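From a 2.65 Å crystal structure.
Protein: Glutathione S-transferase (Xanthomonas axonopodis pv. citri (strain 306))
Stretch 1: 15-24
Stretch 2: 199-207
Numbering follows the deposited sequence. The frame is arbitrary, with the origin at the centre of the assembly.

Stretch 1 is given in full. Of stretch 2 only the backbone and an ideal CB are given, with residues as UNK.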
# COMPACT_ATOMS: atom_id res chain seq x y z
N VAL A 15 7.47 2.19 -0.20
CA VAL A 15 8.46 1.24 0.28
C VAL A 15 7.78 0.14 1.09
O VAL A 15 8.16 -1.03 1.00
CB VAL A 15 9.54 2.00 1.09
CG1 VAL A 15 10.57 1.04 1.67
CG2 VAL A 15 10.21 3.09 0.24
N ARG A 16 6.73 0.49 1.84
CA ARG A 16 5.96 -0.52 2.54
C ARG A 16 5.40 -1.56 1.57
O ARG A 16 5.42 -2.76 1.86
CB ARG A 16 4.82 0.12 3.32
CG ARG A 16 5.22 0.81 4.60
CD ARG A 16 4.01 1.52 5.22
NE ARG A 16 4.35 2.16 6.48
CZ ARG A 16 4.26 3.47 6.71
NH1 ARG A 16 3.81 4.28 5.76
NH2 ARG A 16 4.61 3.95 7.89
N LYS A 17 4.89 -1.09 0.43
CA LYS A 17 4.40 -1.99 -0.61
C LYS A 17 5.43 -3.05 -0.95
O LYS A 17 5.10 -4.24 -1.11
CB LYS A 17 4.08 -1.21 -1.88
CG LYS A 17 2.87 -0.32 -1.83
CD LYS A 17 2.63 0.16 -3.24
CE LYS A 17 2.02 1.53 -3.29
NZ LYS A 17 2.27 2.08 -4.64
N ALA A 18 6.69 -2.64 -1.09
CA ALA A 18 7.72 -3.57 -1.51
C ALA A 18 8.15 -4.48 -0.36
O ALA A 18 8.32 -5.69 -0.56
CB ALA A 18 8.91 -2.79 -2.07
N LEU A 19 8.32 -3.91 0.84
CA LEU A 19 8.72 -4.72 2.00
C LEU A 19 7.67 -5.77 2.30
O LEU A 19 7.99 -6.95 2.52
CB LEU A 19 8.94 -3.84 3.22
CG LEU A 19 10.01 -2.79 2.95
CD1 LEU A 19 10.08 -1.73 4.02
CD2 LEU A 19 11.35 -3.48 2.73
N TRP A 20 6.40 -5.37 2.27
CA TRP A 20 5.32 -6.32 2.51
C TRP A 20 5.34 -7.45 1.48
O TRP A 20 5.19 -8.63 1.83
CB TRP A 20 3.99 -5.57 2.50
CG TRP A 20 2.79 -6.42 2.72
CD1 TRP A 20 2.76 -7.69 3.21
CD2 TRP A 20 1.44 -6.05 2.45
NE1 TRP A 20 1.47 -8.13 3.26
CE2 TRP A 20 0.63 -7.14 2.81
CE3 TRP A 20 0.83 -4.89 1.95
CZ2 TRP A 20 -0.77 -7.11 2.68
CZ3 TRP A 20 -0.56 -4.87 1.83
CH2 TRP A 20 -1.34 -5.97 2.18
N CYS A 21 5.52 -7.11 0.20
CA CYS A 21 5.58 -8.13 -0.84
C CYS A 21 6.78 -9.06 -0.66
O CYS A 21 6.64 -10.29 -0.72
CB CYS A 21 5.62 -7.47 -2.21
SG CYS A 21 5.26 -8.63 -3.51
N ALA A 22 7.96 -8.49 -0.44
CA ALA A 22 9.11 -9.30 -0.08
C ALA A 22 8.76 -10.26 1.04
O ALA A 22 8.95 -11.48 0.92
CB ALA A 22 10.28 -8.40 0.32
N GLU A 23 8.21 -9.72 2.14
CA GLU A 23 7.88 -10.54 3.30
C GLU A 23 6.88 -11.64 2.95
O GLU A 23 7.06 -12.80 3.35
CB GLU A 23 7.35 -9.65 4.42
CG GLU A 23 8.41 -8.78 5.05
CD GLU A 23 9.24 -9.51 6.09
OE1 GLU A 23 8.69 -10.42 6.76
OE2 GLU A 23 10.45 -9.20 6.22
N GLU A 24 5.83 -11.31 2.19
CA GLU A 24 4.86 -12.33 1.76
C GLU A 24 5.54 -13.48 1.03
O GLU A 24 5.05 -14.62 1.07
CB GLU A 24 3.78 -11.72 0.86
CG GLU A 24 2.78 -10.79 1.54
CD GLU A 24 1.80 -11.50 2.48
OE1 GLU A 24 1.76 -12.75 2.50
OE2 GLU A 24 1.06 -10.79 3.20
N UNK A 199 2.29 -7.17 9.16
CA UNK A 199 2.76 -6.57 10.41
C UNK A 199 4.22 -6.13 10.29
O UNK A 199 4.59 -5.05 10.76
CB UNK A 199 2.60 -7.56 11.57
N UNK A 200 5.06 -6.97 9.67
CA UNK A 200 6.47 -6.63 9.56
C UNK A 200 6.75 -5.68 8.40
O UNK A 200 7.66 -4.85 8.48
CB UNK A 200 7.30 -7.90 9.40
N UNK A 201 5.98 -5.80 7.32
CA UNK A 201 6.25 -5.00 6.14
C UNK A 201 5.61 -3.63 6.12
O UNK A 201 6.18 -2.70 5.55
CB UNK A 201 5.79 -5.77 4.90
N UNK A 202 4.44 -3.48 6.73
CA UNK A 202 3.63 -2.28 6.58
C UNK A 202 3.52 -1.51 7.89
O UNK A 202 3.64 -0.28 7.90
CB UNK A 202 2.23 -2.65 6.07
N UNK A 203 3.28 -2.20 9.00
CA UNK A 203 2.91 -1.50 10.23
C UNK A 203 4.17 -1.03 10.94
O UNK A 203 4.58 -1.55 11.98
CB UNK A 203 2.08 -2.40 11.15
N UNK A 204 4.76 0.02 10.39
CA UNK A 204 5.98 0.62 10.89
C UNK A 204 5.65 1.95 11.56
O UNK A 204 4.49 2.36 11.66
CB UNK A 204 7.00 0.81 9.76
N UNK A 205 6.69 2.63 12.04
CA UNK A 205 6.52 3.95 12.62
C UNK A 205 5.78 4.87 11.64
O UNK A 205 6.22 5.08 10.51
CB UNK A 205 7.88 4.54 13.00
N UNK A 206 4.64 5.40 12.08
CA UNK A 206 3.81 6.22 11.20
C UNK A 206 4.24 7.68 11.30
O UNK A 206 3.50 8.57 11.73
CB UNK A 206 2.33 6.07 11.55
N UNK A 207 5.45 7.92 10.83
CA UNK A 207 6.06 9.24 10.89
C UNK A 207 6.03 9.97 9.53
O UNK A 207 6.82 10.89 9.27
OXT UNK A 207 5.21 9.65 8.66
CB UNK A 207 7.50 9.11 11.38

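Stretch 1 is a helix that offers the C-terminal segment one long basic side chain, Arg-16, one acid, Glu-23, and a bare patch of backbone around Trp-20. At position 199, CA-to-CB points away from this helix and nothing of it lies within 5.5 Å of the ideal CB, so almost any helix-compatible side chain would serve. The residue is Gln-199, which makes no contact with stretch 1.

Position 200 points sideways, with its ideal CB 3.9 Å from Glu-23 OE1. The carboxylate favours a donor, whether a long basic side chain or a shorter polar one. Arg-200 takes the place and forms a salt bridge, with NE donating to Glu-23 OE1 at 2.6 Å and NH1 adding a weak hydrogen bond to the same Glu-23 OE1 at 3.1 Å.

Position 201 is the most restrictive. Its ideal CB would fall 2.5 Å from Trp-20 CA, a clash, and 3.2 Å from Leu-19 C. Even a methyl group does not fit, which leaves glycine. Gly-201 lets the two backbones approach until its CA is 4.0 Å from Trp-20 CA.

At 202, CA-to-CB runs sideways between the aliphatic part of Arg-16 and the Trp-20 ring: the ideal CB is 4.6 Å from Arg-16 CD and 4.9 Å from Trp-20 CE3. A modest apolar side chain suits this gap. Val-202 places CG2 3.5 Å from Trp-20 CE3 and CG1 3.9 Å from Arg-16 CD. Its carbonyl O accepts a weak hydrogen bond from Arg-16 NE at 2.9 Å.

Position 203 points away and is unconstrained by stretch 1; it is Met-203.

Position 204 faces the Arg-16 guanidinium, its ideal CB 4.4 Å from NH2 of that residue. A short acceptor such as serine, threonine, aspartate or asparagine would suit. Thr-204, with chi1 in p, accepts a hydrogen bond at OG1 from Arg-16 NH2 at 3.1 Å and a weak one from Arg-16 NE at 3.2 Å.

Position 205 turns away, leaving the choice open, and is Ala-205.

At 206 the bond runs sideways, 4.8 Å from ideal CB to Arg-16 NH2; an acid or a flexible apolar chain could reach the guanidinium. Leu-206 brings CD1 to 3.5 Å from Arg-16 NH2.

At 207 nothing of stretch 1 lies within 5.5 Å of the ideal CB, so stretch 1 sets no preference. Thr-207 contributes its terminal carboxylate instead: a water accepts from Arg-16 NH2 at 2.9 Å and donates to Thr-207 OXT at 2.9 Å.

Stretch 2 199-207: QRGVMTALT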
# COMPACT_ATOMS: atom_id res chain seq x y z
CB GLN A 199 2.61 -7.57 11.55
CG GLN A 199 1.19 -7.90 11.93
CD GLN A 199 1.12 -9.20 12.71
OE1 GLN A 199 2.14 -9.71 13.16
NE2 GLN A 199 -0.09 -9.74 12.86
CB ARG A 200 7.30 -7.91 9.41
CG ARG A 200 7.23 -8.83 10.61
CD ARG A 200 8.11 -10.05 10.38
NE ARG A 200 7.72 -10.73 9.15
CZ ARG A 200 7.00 -11.85 9.11
NH1 ARG A 200 6.58 -12.33 7.94
NH2 ARG A 200 6.64 -12.43 10.25
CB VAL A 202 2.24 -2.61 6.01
CG1 VAL A 202 1.39 -1.36 5.84
CG2 VAL A 202 2.38 -3.33 4.69
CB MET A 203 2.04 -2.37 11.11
CG MET A 203 0.79 -2.87 10.39
SD MET A 203 -0.16 -4.11 11.29
CE MET A 203 -0.89 -3.05 12.53
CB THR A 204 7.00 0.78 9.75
OG1 THR A 204 6.48 1.69 8.77
CG2 THR A 204 7.29 -0.56 9.09
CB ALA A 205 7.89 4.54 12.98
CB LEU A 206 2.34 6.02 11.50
CG LEU A 206 1.45 6.42 10.32
CD1 LEU A 206 1.79 5.60 9.08
CD2 LEU A 206 -0.04 6.33 10.64
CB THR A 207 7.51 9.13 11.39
OG1 THR A 207 8.23 8.23 10.55
CG2 THR A 207 7.53 8.60 12.81
O HOH W 1 4.68 6.87 7.88
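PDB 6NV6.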